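Local coordinates for apical membrane antigen AMA1 (Toxoplasma gondii ME49, PDB 4YIV), which takes an important part in host cell invasion as a component of the moving junction, the ring formed between parasite and host cell membranes, at residues A[45-55]-A[147-158]; A[98-106]-A[168-176]. All coordinates share one frame; numbering follows the deposited sequence.

Overall arrangement
Both contacts lie in the AMA1 ectodomain, on the same side of the chain's centre and about 15 Å apart between centres. Contact 1 is partly buried: a two-stranded hairpin is fastened to an irregular loop by polar bonds, bridging waters and one central tyrosine. Contact 2 is buried and more hydrocarbon in character, setting a loop against the end of strand 167-170. Their segments alternate along the chain, and the loop 147-158 leads into strand 159-162, an antiparallel neighbour of strand 167-170. The two contacts join where Tyr155 OH probably hydrogen-bonds Ser174 OG and Pro158 O probably accepts from Leu171 N, while Tyr157 packs on Ile170.

Contact 1: A[45-55]-A[147-158]; sequences KEVDGTLYREP and DKNNKATKYRYP
Lys45 meets Tyr155 where a β-hairpin, strands 43-47 and 50-54, lies against the irregular loop that precedes strand 159-162. Lys45 CB rests 3.8 Å from Tyr155 CD2, and bends at chi2 (-72°) and near its end carry the chain past Lys154 O to a salt bridge, Lys45 NZ to Glu54 OE1, within the hairpin. Glu46 points away, but its carbonyl shares a water with Lys154 N. Branched Val47 sends CG2 to Tyr155 CB (3.7 Å) and CG1 to Asp147 CB. Next comes the type I' turn, where Asp48 and Gly49 both have positive phi, which glycine takes easily and aspartate tolerates. Asp48 OD1 takes an almost straight bond from Lys148 N (2.8 Å, 175°) on its syn lone pair, and the aliphatic part of Lys148 lies across the same carboxylate. On the returning strand, Tyr52 CB touches Tyr155 CE2. Tyrosine suits this place, its buried ring packing on Lys45, Val47, Tyr52 and Glu54 while Tyr155 OH donates to Arg53 O at 2.8 Å near the ring plane; the Arg53 guanidinium goes instead to Asp279 O and Pro291 O. With CG anti to the backbone N (chi1 -176°), Glu54 sets that methylene over a face of the Tyr155 ring, 4.1 Å from the centroid, in a CH-pi contact. Glu54 OE2 receives Arg156 N at 2.8 Å on its anti lone pair and bonds Tyr216 OH, and OE1 bonds Lys45 NZ and Gln43 NE2, giving this buried carboxylate two partners at each oxygen. Pro55 CG ends the run 4.0 Å from Pro158 CG, and one water donates to Pro55 O and Arg156 O.

Contact 2: A[98-106]-A[168-176]; sequences PGGFNLNFV and CHILYVSMQ
The backbones of Asn102 and Leu171 form a single β-bridge, beside which Leu103 N donates to Ile170 O (2.9 Å); Phe101 O accepts from Val173 N (3.2 Å), two residues beyond Leu171. The second bond reaches Phe101 O in its carbonyl plane, on a lone pair, and the same oxygen also receives a CA-H...O contact from Leu171. Phe101 supplies the broad flat surface: Val173 CG1 stands 3.5 Å from the ring centroid, only 3° off the normal, a CH-pi contact over the centre of the face. Val173 holds this methyl anti to its backbone N (chi1 179°), which sends it over the middle of the ring while CB covers the root of the ring at CG. Farther out, CE2 of Phe101 nears Met175 O, and Phe198 meets the ring edge-to-face; Leu171 CD2 packs on Phe101 CB. All this happens where the chain runs on from strand 167-170, a member of the five-stranded antiparallel sheet of a PAN-type domain; the disulfide Cys168-Cys136 ties that strand to helix 132-141. Asn102 suits its buried place because its amide can both accept and donate. Its OD1 takes the ND1-H of His169 at 3.1 Å; the oxygen lies in the imidazole plane, whereas the donor sits well above the amide's carbonyl plane, the two flat groups being nearly perpendicular. Ser114 OG bonds the same OD1, and Asp83 is the partner of ND2. Leucine and isoleucine continue the apolar seam, Leu103 and Ile170 running side by side in the same direction with Leu103 CD1 4.1 Å from Ile170 CG2. Leu103 CB also touches Tyr172 CB. At the exposed end Phe105 and Tyr172 meet obliquely, ring planes 71° apart and Phe105 CZ 3.7 Å from Tyr172 CE1.

Contact 1: A[45-55]-A[147-158]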
loop_
_atom_site.group_PDB
_atom_site.type_symbol
_atom_site.label_atom_id
_atom_site.label_comp_id
_atom_site.label_asym_id
_atom_site.label_seq_id
_atom_site.Cartn_x
_atom_site.Cartn_y
_atom_site.Cartn_z
ATOM N N LYS A 45 8.087 18.704 -6.212
ATOM C CA LYS A 45 9.109 18.871 -7.235
ATOM C C LYS A 45 8.635 19.900 -8.225
ATOM O O LYS A 45 7.440 20.039 -8.454
ATOM C CB LYS A 45 9.407 17.560 -7.950
ATOM C CG LYS A 45 9.931 16.455 -7.041
ATOM C CD LYS A 45 11.345 16.754 -6.610
ATOM C CE LYS A 45 11.865 15.787 -5.586
ATOM N NZ LYS A 45 11.678 14.396 -5.969
ATOM N N GLU A 46 9.584 20.625 -8.799
ATOM C CA GLU A 46 9.307 21.702 -9.741
ATOM C C GLU A 46 9.245 21.285 -11.207
ATOM O O GLU A 46 10.147 20.619 -11.720
ATOM C CB GLU A 46 10.389 22.772 -9.543
ATOM C CG GLU A 46 10.079 24.064 -10.243
ATOM C CD GLU A 46 11.216 25.050 -10.113
ATOM O OE1 GLU A 46 11.750 25.195 -8.981
ATOM O OE2 GLU A 46 11.590 25.644 -11.147
ATOM N N VAL A 47 8.152 21.655 -11.862
ATOM C CA VAL A 47 8.001 21.562 -13.306
ATOM C C VAL A 47 7.484 22.888 -13.849
ATOM O O VAL A 47 6.459 23.372 -13.369
ATOM C CB VAL A 47 7.011 20.460 -13.692
ATOM C CG1 VAL A 47 6.946 20.271 -15.205
ATOM C CG2 VAL A 47 7.384 19.150 -12.981
ATOM N N ASP A 48 8.138 23.460 -14.865
ATOM C CA ASP A 48 7.652 24.736 -15.448
ATOM C C ASP A 48 7.517 25.815 -14.379
ATOM O O ASP A 48 6.568 26.611 -14.392
ATOM C CB ASP A 48 6.295 24.567 -16.111
ATOM C CG ASP A 48 6.285 23.507 -17.201
ATOM O OD1 ASP A 48 7.194 23.516 -18.052
ATOM O OD2 ASP A 48 5.332 22.698 -17.234
ATOM N N GLY A 49 8.436 25.803 -13.429
ATOM C CA GLY A 49 8.537 26.825 -12.397
ATOM C C GLY A 49 7.530 26.656 -11.287
ATOM O O GLY A 49 7.466 27.471 -10.375
ATOM N N THR A 50 6.751 25.587 -11.378
ATOM C CA THR A 50 5.648 25.320 -10.466
ATOM C C THR A 50 5.940 24.119 -9.618
ATOM O O THR A 50 6.384 23.099 -10.132
ATOM C CB THR A 50 4.386 25.091 -11.268
ATOM O OG1 THR A 50 4.167 26.243 -12.091
ATOM C CG2 THR A 50 3.197 24.832 -10.374
ATOM N N LEU A 51 5.674 24.252 -8.333
ATOM C CA LEU A 51 5.958 23.208 -7.376
ATOM C C LEU A 51 4.729 22.337 -7.243
ATOM O O LEU A 51 3.659 22.832 -6.826
ATOM C CB LEU A 51 6.322 23.799 -6.060
ATOM C CG LEU A 51 7.026 22.859 -5.118
ATOM C CD1 LEU A 51 8.402 22.480 -5.664
ATOM C CD2 LEU A 51 7.169 23.536 -3.762
ATOM N N TYR A 52 4.900 21.062 -7.615
ATOM C CA TYR A 52 3.820 20.056 -7.604
ATOM C C TYR A 52 4.052 19.023 -6.517
ATOM O O TYR A 52 5.178 18.580 -6.254
ATOM C CB TYR A 52 3.694 19.352 -8.958
ATOM C CG TYR A 52 3.221 20.233 -10.084
ATOM C CD1 TYR A 52 1.884 20.525 -10.239
ATOM C CD2 TYR A 52 4.119 20.774 -10.987
ATOM C CE1 TYR A 52 1.450 21.339 -11.253
ATOM C CE2 TYR A 52 3.703 21.572 -12.019
ATOM C CZ TYR A 52 2.360 21.862 -12.144
ATOM O OH TYR A 52 1.920 22.658 -13.161
ATOM N N ARG A 53 2.971 18.637 -5.864
ATOM C CA ARG A 53 3.055 17.600 -4.887
ATOM C C ARG A 53 3.311 16.231 -5.587
ATOM O O ARG A 53 2.693 15.888 -6.614
ATOM C CB ARG A 53 1.776 17.541 -4.047
ATOM C CG ARG A 53 1.371 18.862 -3.369
ATOM C CD ARG A 53 0.316 18.613 -2.276
ATOM N NE ARG A 53 0.946 17.979 -1.125
ATOM C CZ ARG A 53 0.273 17.475 -0.101
ATOM N NH1 ARG A 53 -1.045 17.565 -0.075
ATOM N NH2 ARG A 53 0.914 16.921 0.898
ATOM N N GLU A 54 4.207 15.456 -4.993
ATOM C CA GLU A 54 4.762 14.252 -5.628
ATOM C C GLU A 54 4.622 13.060 -4.691
ATOM O O GLU A 54 5.052 13.131 -3.525
ATOM C CB GLU A 54 6.243 14.473 -5.981
ATOM C CG GLU A 54 6.887 13.306 -6.748
ATOM C CD GLU A 54 8.406 13.360 -6.756
ATOM O OE1 GLU A 54 9.017 13.726 -5.731
ATOM O OE2 GLU A 54 8.992 13.049 -7.809
ATOM N N PRO A 55 4.037 11.964 -5.180
ATOM C CA PRO A 55 4.078 10.780 -4.322
ATOM C C PRO A 55 5.516 10.314 -4.051
ATOM O O PRO A 55 6.354 10.427 -4.941
ATOM C CB PRO A 55 3.312 9.734 -5.131
ATOM C CG PRO A 55 2.390 10.561 -6.034
ATOM C CD PRO A 55 3.250 11.719 -6.409
ATOM N N ASP A 147 9.348 19.033 -19.107
ATOM C CA ASP A 147 8.596 20.267 -18.977
ATOM C C ASP A 147 8.202 20.805 -20.360
ATOM O O ASP A 147 8.408 20.119 -21.378
ATOM C CB ASP A 147 9.403 21.277 -18.156
ATOM C CG ASP A 147 10.647 21.793 -18.873
ATOM O OD1 ASP A 147 10.756 21.650 -20.109
ATOM O OD2 ASP A 147 11.519 22.373 -18.173
ATOM N N LYS A 148 7.615 22.007 -20.390
ATOM C CA LYS A 148 7.112 22.607 -21.638
ATOM C C LYS A 148 8.204 22.792 -22.707
ATOM O O LYS A 148 7.906 22.842 -23.899
ATOM C CB LYS A 148 6.459 23.963 -21.349
ATOM C CG LYS A 148 5.169 23.896 -20.572
ATOM C CD LYS A 148 4.626 25.305 -20.306
ATOM C CE LYS A 148 3.384 25.272 -19.427
ATOM N NZ LYS A 148 2.569 26.525 -19.567
ATOM N N ASN A 149 9.453 22.928 -22.272
ATOM C CA ASN A 149 10.598 23.031 -23.181
ATOM C C ASN A 149 11.241 21.672 -23.492
ATOM O O ASN A 149 12.405 21.615 -23.902
ATOM C CB ASN A 149 11.666 23.957 -22.585
ATOM C CG ASN A 149 11.194 25.403 -22.462
ATOM O OD1 ASN A 149 10.369 25.873 -23.251
ATOM N ND2 ASN A 149 11.724 26.114 -21.474
ATOM N N ASN A 150 10.483 20.593 -23.282
ATOM C CA ASN A 150 10.994 19.223 -23.392
ATOM C C ASN A 150 12.328 19.024 -22.681
ATOM O O ASN A 150 13.238 18.356 -23.192
ATOM C CB ASN A 150 11.129 18.821 -24.864
ATOM C CG ASN A 150 11.147 17.315 -25.051
ATOM O OD1 ASN A 150 10.383 16.585 -24.413
ATOM N ND2 ASN A 150 12.033 16.839 -25.916
ATOM N N LYS A 151 12.438 19.605 -21.491
ATOM C CA LYS A 151 13.629 19.450 -20.658
ATOM C C LYS A 151 13.263 18.561 -19.458
ATOM O O LYS A 151 12.109 18.564 -19.000
ATOM C CB LYS A 151 14.153 20.808 -20.197
ATOM C CG LYS A 151 15.363 20.717 -19.283
ATOM C CD LYS A 151 15.796 22.089 -18.778
ATOM C CE LYS A 151 16.937 21.991 -17.777
ATOM N NZ LYS A 151 17.224 23.322 -17.183
ATOM N N ALA A 152 14.241 17.827 -18.947
ATOM C CA ALA A 152 14.001 16.846 -17.907
ATOM C C ALA A 152 13.805 17.550 -16.583
ATOM O O ALA A 152 14.439 18.581 -16.322
ATOM C CB ALA A 152 15.152 15.875 -17.810
ATOM N N THR A 153 12.941 16.993 -15.739
ATOM C CA THR A 153 12.759 17.509 -14.385
ATOM C C THR A 153 13.114 16.435 -13.377
ATOM O O THR A 153 13.532 15.324 -13.751
ATOM C CB THR A 153 11.286 18.000 -14.162
ATOM O OG1 THR A 153 10.402 16.870 -14.069
ATOM C CG2 THR A 153 10.820 18.902 -15.319
ATOM N N LYS A 154 12.945 16.750 -12.093
ATOM C CA LYS A 154 13.078 15.767 -11.028
ATOM C C LYS A 154 11.723 15.225 -10.518
ATOM O O LYS A 154 11.686 14.528 -9.499
ATOM C CB LYS A 154 13.852 16.365 -9.871
ATOM C CG LYS A 154 15.296 16.777 -10.259
ATOM C CD LYS A 154 16.239 16.751 -9.064
ATOM C CE LYS A 154 17.608 17.333 -9.410
ATOM N NZ LYS A 154 18.532 17.276 -8.233
ATOM N N TYR A 155 10.635 15.528 -11.234
ATOM C CA TYR A 155 9.303 15.037 -10.854
ATOM C C TYR A 155 9.164 13.630 -11.415
ATOM O O TYR A 155 9.355 13.432 -12.617
ATOM C CB TYR A 155 8.177 15.918 -11.410
ATOM C CG TYR A 155 6.835 15.569 -10.778
ATOM C CD1 TYR A 155 6.117 14.442 -11.186
ATOM C CD2 TYR A 155 6.333 16.314 -9.725
ATOM C CE1 TYR A 155 4.915 14.102 -10.589
ATOM C CE2 TYR A 155 5.138 15.983 -9.119
ATOM C CZ TYR A 155 4.441 14.852 -9.552
ATOM O OH TYR A 155 3.260 14.460 -8.970
ATOM N N ARG A 156 8.824 12.669 -10.569
ATOM C CA ARG A 156 8.600 11.306 -11.025
ATOM C C ARG A 156 7.146 10.869 -10.779
ATOM O O ARG A 156 6.607 11.024 -9.672
ATOM C CB ARG A 156 9.572 10.353 -10.321
ATOM C CG ARG A 156 10.999 10.626 -10.623
ATOM C CD ARG A 156 11.866 9.740 -9.769
ATOM N NE ARG A 156 13.270 9.812 -10.150
ATOM C CZ ARG A 156 14.137 10.731 -9.725
ATOM N NH1 ARG A 156 13.764 11.702 -8.881
ATOM N NH2 ARG A 156 15.390 10.668 -10.151
ATOM N N TYR A 157 6.509 10.346 -11.822
ATOM C CA TYR A 157 5.128 9.895 -11.732
ATOM C C TYR A 157 5.009 8.600 -10.953
ATOM O O TYR A 157 5.930 7.757 -11.006
ATOM C CB TYR A 157 4.547 9.664 -13.125
ATOM C CG TYR A 157 4.633 10.841 -14.032
ATOM C CD1 TYR A 157 3.807 11.961 -13.859
ATOM C CD2 TYR A 157 5.523 10.831 -15.084
ATOM C CE1 TYR A 157 3.905 13.042 -14.727
ATOM C CE2 TYR A 157 5.620 11.881 -15.948
ATOM C CZ TYR A 157 4.813 12.988 -15.778
ATOM O OH TYR A 157 4.941 14.037 -16.676
ATOM N N PRO A 158 3.867 8.411 -10.262
ATOM C CA PRO A 158 3.593 7.121 -9.631
ATOM C C PRO A 158 3.242 6.056 -10.681
ATOM O O PRO A 158 3.055 6.363 -11.875
ATOM C CB PRO A 158 2.436 7.440 -8.683
ATOM C CG PRO A 158 1.675 8.530 -9.406
ATOM C CD PRO A 158 2.753 9.368 -10.064
HETATM O O HOH W 1 12.250 19.306 -11.010
HETATM O O HOH W 2 10.896 22.820 -15.544
HETATM O O HOH W 3 6.089 9.273 -7.603
#

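Contact 2: A[98-106]-A[168-176]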
loop_
_atom_site.group_PDB
_atom_site.type_symbol
_atom_site.label_atom_id
_atom_site.label_comp_id
_atom_site.label_asym_id
_atom_site.label_seq_id
_atom_site.Cartn_x
_atom_site.Cartn_y
_atom_site.Cartn_z
ATOM N N PRO A 98 -12.823 13.125 -20.020
ATOM C CA PRO A 98 -12.989 11.685 -20.128
ATOM C C PRO A 98 -11.632 10.975 -19.867
ATOM O O PRO A 98 -10.669 11.607 -19.411
ATOM C CB PRO A 98 -13.463 11.504 -21.580
ATOM C CG PRO A 98 -12.740 12.618 -22.322
ATOM C CD PRO A 98 -12.574 13.761 -21.331
ATOM N N GLY A 99 -11.571 9.685 -20.147
ATOM C CA GLY A 99 -10.309 8.950 -20.073
ATOM C C GLY A 99 -9.906 8.638 -18.633
ATOM O O GLY A 99 -10.753 8.571 -17.725
ATOM N N GLY A 100 -8.604 8.433 -18.416
ATOM C CA GLY A 100 -8.109 8.105 -17.089
ATOM C C GLY A 100 -6.827 8.835 -16.772
ATOM O O GLY A 100 -6.642 10.013 -17.141
ATOM N N PHE A 101 -5.933 8.137 -16.076
ATOM C CA PHE A 101 -4.762 8.757 -15.472
ATOM C C PHE A 101 -3.475 8.381 -16.195
ATOM O O PHE A 101 -2.436 8.980 -15.927
ATOM C CB PHE A 101 -4.613 8.345 -14.018
ATOM C CG PHE A 101 -5.578 8.999 -13.052
ATOM C CD1 PHE A 101 -6.652 9.770 -13.467
ATOM C CD2 PHE A 101 -5.388 8.817 -11.704
ATOM C CE1 PHE A 101 -7.497 10.347 -12.530
ATOM C CE2 PHE A 101 -6.220 9.363 -10.780
ATOM C CZ PHE A 101 -7.285 10.154 -11.198
ATOM N N ASN A 102 -3.552 7.368 -17.049
ATOM C CA ASN A 102 -2.391 6.837 -17.749
ATOM C C ASN A 102 -1.685 7.808 -18.677
ATOM O O ASN A 102 -2.317 8.527 -19.437
ATOM C CB ASN A 102 -2.792 5.580 -18.524
ATOM C CG ASN A 102 -1.601 4.824 -19.068
ATOM O OD1 ASN A 102 -0.828 4.243 -18.318
ATOM N ND2 ASN A 102 -1.458 4.820 -20.383
ATOM N N LEU A 103 -0.360 7.802 -18.616
ATOM C CA LEU A 103 0.430 8.681 -19.448
ATOM C C LEU A 103 0.240 8.229 -20.888
ATOM O O LEU A 103 0.442 7.068 -21.210
ATOM C CB LEU A 103 1.892 8.590 -19.023
ATOM C CG LEU A 103 2.934 9.378 -19.803
ATOM C CD1 LEU A 103 4.018 9.847 -18.853
ATOM C CD2 LEU A 103 3.527 8.487 -20.877
ATOM N N ASN A 104 -0.153 9.163 -21.746
ATOM C CA ASN A 104 -0.416 8.863 -23.150
ATOM C C ASN A 104 0.665 9.273 -24.140
ATOM O O ASN A 104 0.482 9.140 -25.341
ATOM C CB ASN A 104 -1.759 9.451 -23.574
ATOM C CG ASN A 104 -1.723 10.957 -23.686
ATOM O OD1 ASN A 104 -0.695 11.582 -23.455
ATOM N ND2 ASN A 104 -2.847 11.546 -24.053
ATOM N N PHE A 105 1.779 9.776 -23.632
ATOM C CA PHE A 105 2.883 10.201 -24.485
ATOM C C PHE A 105 3.525 9.062 -25.262
ATOM O O PHE A 105 3.464 7.894 -24.859
ATOM C CB PHE A 105 3.968 10.894 -23.656
ATOM C CG PHE A 105 3.499 12.124 -22.921
ATOM C CD1 PHE A 105 2.419 12.856 -23.372
ATOM C CD2 PHE A 105 4.147 12.544 -21.771
ATOM C CE1 PHE A 105 1.991 13.983 -22.684
ATOM C CE2 PHE A 105 3.721 13.665 -21.088
ATOM C CZ PHE A 105 2.645 14.379 -21.547
ATOM N N VAL A 106 4.141 9.430 -26.386
ATOM C CA VAL A 106 4.908 8.495 -27.213
ATOM C C VAL A 106 6.345 9.004 -27.362
ATOM O O VAL A 106 6.616 10.193 -27.168
ATOM C CB VAL A 106 4.281 8.301 -28.616
ATOM C CG1 VAL A 106 2.847 7.787 -28.506
ATOM C CG2 VAL A 106 4.311 9.596 -29.405
ATOM N N CYS A 168 3.183 -2.338 -16.905
ATOM C CA CYS A 168 3.617 -1.274 -16.008
ATOM C C CYS A 168 3.029 0.061 -16.485
ATOM O O CYS A 168 3.390 0.580 -17.547
ATOM C CB CYS A 168 5.143 -1.220 -15.966
ATOM S SG CYS A 168 5.804 -0.104 -14.681
ATOM N N HIS A 169 2.073 0.571 -15.722
ATOM C CA HIS A 169 1.458 1.874 -15.988
ATOM C C HIS A 169 2.161 2.985 -15.273
ATOM O O HIS A 169 2.310 2.918 -14.066
ATOM C CB HIS A 169 -0.005 1.901 -15.515
ATOM C CG HIS A 169 -0.893 0.956 -16.261
ATOM N ND1 HIS A 169 -1.581 1.332 -17.395
ATOM C CD2 HIS A 169 -1.204 -0.340 -16.039
ATOM C CE1 HIS A 169 -2.267 0.299 -17.848
ATOM N NE2 HIS A 169 -2.052 -0.726 -17.048
ATOM N N ILE A 170 2.488 4.030 -16.020
ATOM C CA ILE A 170 2.987 5.284 -15.488
ATOM C C ILE A 170 1.811 6.235 -15.484
ATOM O O ILE A 170 1.207 6.442 -16.526
ATOM C CB ILE A 170 4.124 5.882 -16.344
ATOM C CG1 ILE A 170 5.307 4.924 -16.450
ATOM C CG2 ILE A 170 4.571 7.229 -15.750
ATOM C CD1 ILE A 170 5.842 4.469 -15.157
ATOM N N LEU A 171 1.479 6.792 -14.324
ATOM C CA LEU A 171 0.320 7.671 -14.219
ATOM C C LEU A 171 0.704 9.140 -14.316
ATOM O O LEU A 171 1.287 9.707 -13.402
ATOM C CB LEU A 171 -0.411 7.438 -12.895
ATOM C CG LEU A 171 -0.890 6.017 -12.616
ATOM C CD1 LEU A 171 -1.748 6.020 -11.376
ATOM C CD2 LEU A 171 -1.652 5.397 -13.813
ATOM N N TYR A 172 0.364 9.746 -15.435
ATOM C CA TYR A 172 0.530 11.175 -15.625
ATOM C C TYR A 172 -0.268 11.993 -14.596
ATOM O O TYR A 172 0.170 13.058 -14.181
ATOM C CB TYR A 172 0.111 11.536 -17.027
ATOM C CG TYR A 172 0.283 13.005 -17.358
ATOM C CD1 TYR A 172 1.534 13.525 -17.665
ATOM C CD2 TYR A 172 -0.798 13.868 -17.336
ATOM C CE1 TYR A 172 1.699 14.846 -17.965
ATOM C CE2 TYR A 172 -0.646 15.210 -17.637
ATOM C CZ TYR A 172 0.613 15.689 -17.952
ATOM O OH TYR A 172 0.796 17.017 -18.247
ATOM N N VAL A 173 -1.431 11.487 -14.187
ATOM C CA VAL A 173 -2.202 12.106 -13.106
ATOM C C VAL A 173 -1.765 11.476 -11.794
ATOM O O VAL A 173 -1.996 10.302 -11.572
ATOM C CB VAL A 173 -3.716 11.932 -13.309
ATOM C CG1 VAL A 173 -4.504 12.546 -12.164
ATOM C CG2 VAL A 173 -4.154 12.572 -14.592
ATOM N N SER A 174 -1.105 12.256 -10.940
ATOM C CA SER A 174 -0.592 11.749 -9.685
ATOM C C SER A 174 -1.554 12.087 -8.569
ATOM O O SER A 174 -1.346 11.717 -7.429
ATOM C CB SER A 174 0.778 12.342 -9.399
ATOM O OG SER A 174 0.640 13.746 -9.484
ATOM N N MET A 175 -2.622 12.813 -8.890
ATOM C CA MET A 175 -3.669 13.058 -7.885
ATOM C C MET A 175 -4.319 11.749 -7.506
ATOM O O MET A 175 -4.381 10.817 -8.322
ATOM C CB MET A 175 -4.743 14.022 -8.408
ATOM C CG MET A 175 -4.180 15.381 -8.771
ATOM S SD MET A 175 -5.491 16.565 -9.159
ATOM C CE MET A 175 -6.039 15.994 -10.770
ATOM N N GLN A 176 -4.790 11.675 -6.266
ATOM C CA GLN A 176 -5.418 10.451 -5.762
ATOM C C GLN A 176 -6.825 10.636 -5.156
ATOM O O GLN A 176 -7.607 9.670 -5.044
ATOM C CB GLN A 176 -4.494 9.827 -4.742
ATOM C CG GLN A 176 -3.227 9.232 -5.416
ATOM C CD GLN A 176 -2.019 9.301 -4.479
ATOM O OE1 GLN A 176 -1.929 8.573 -3.485
ATOM N NE2 GLN A 176 -1.138 10.255 -4.743
#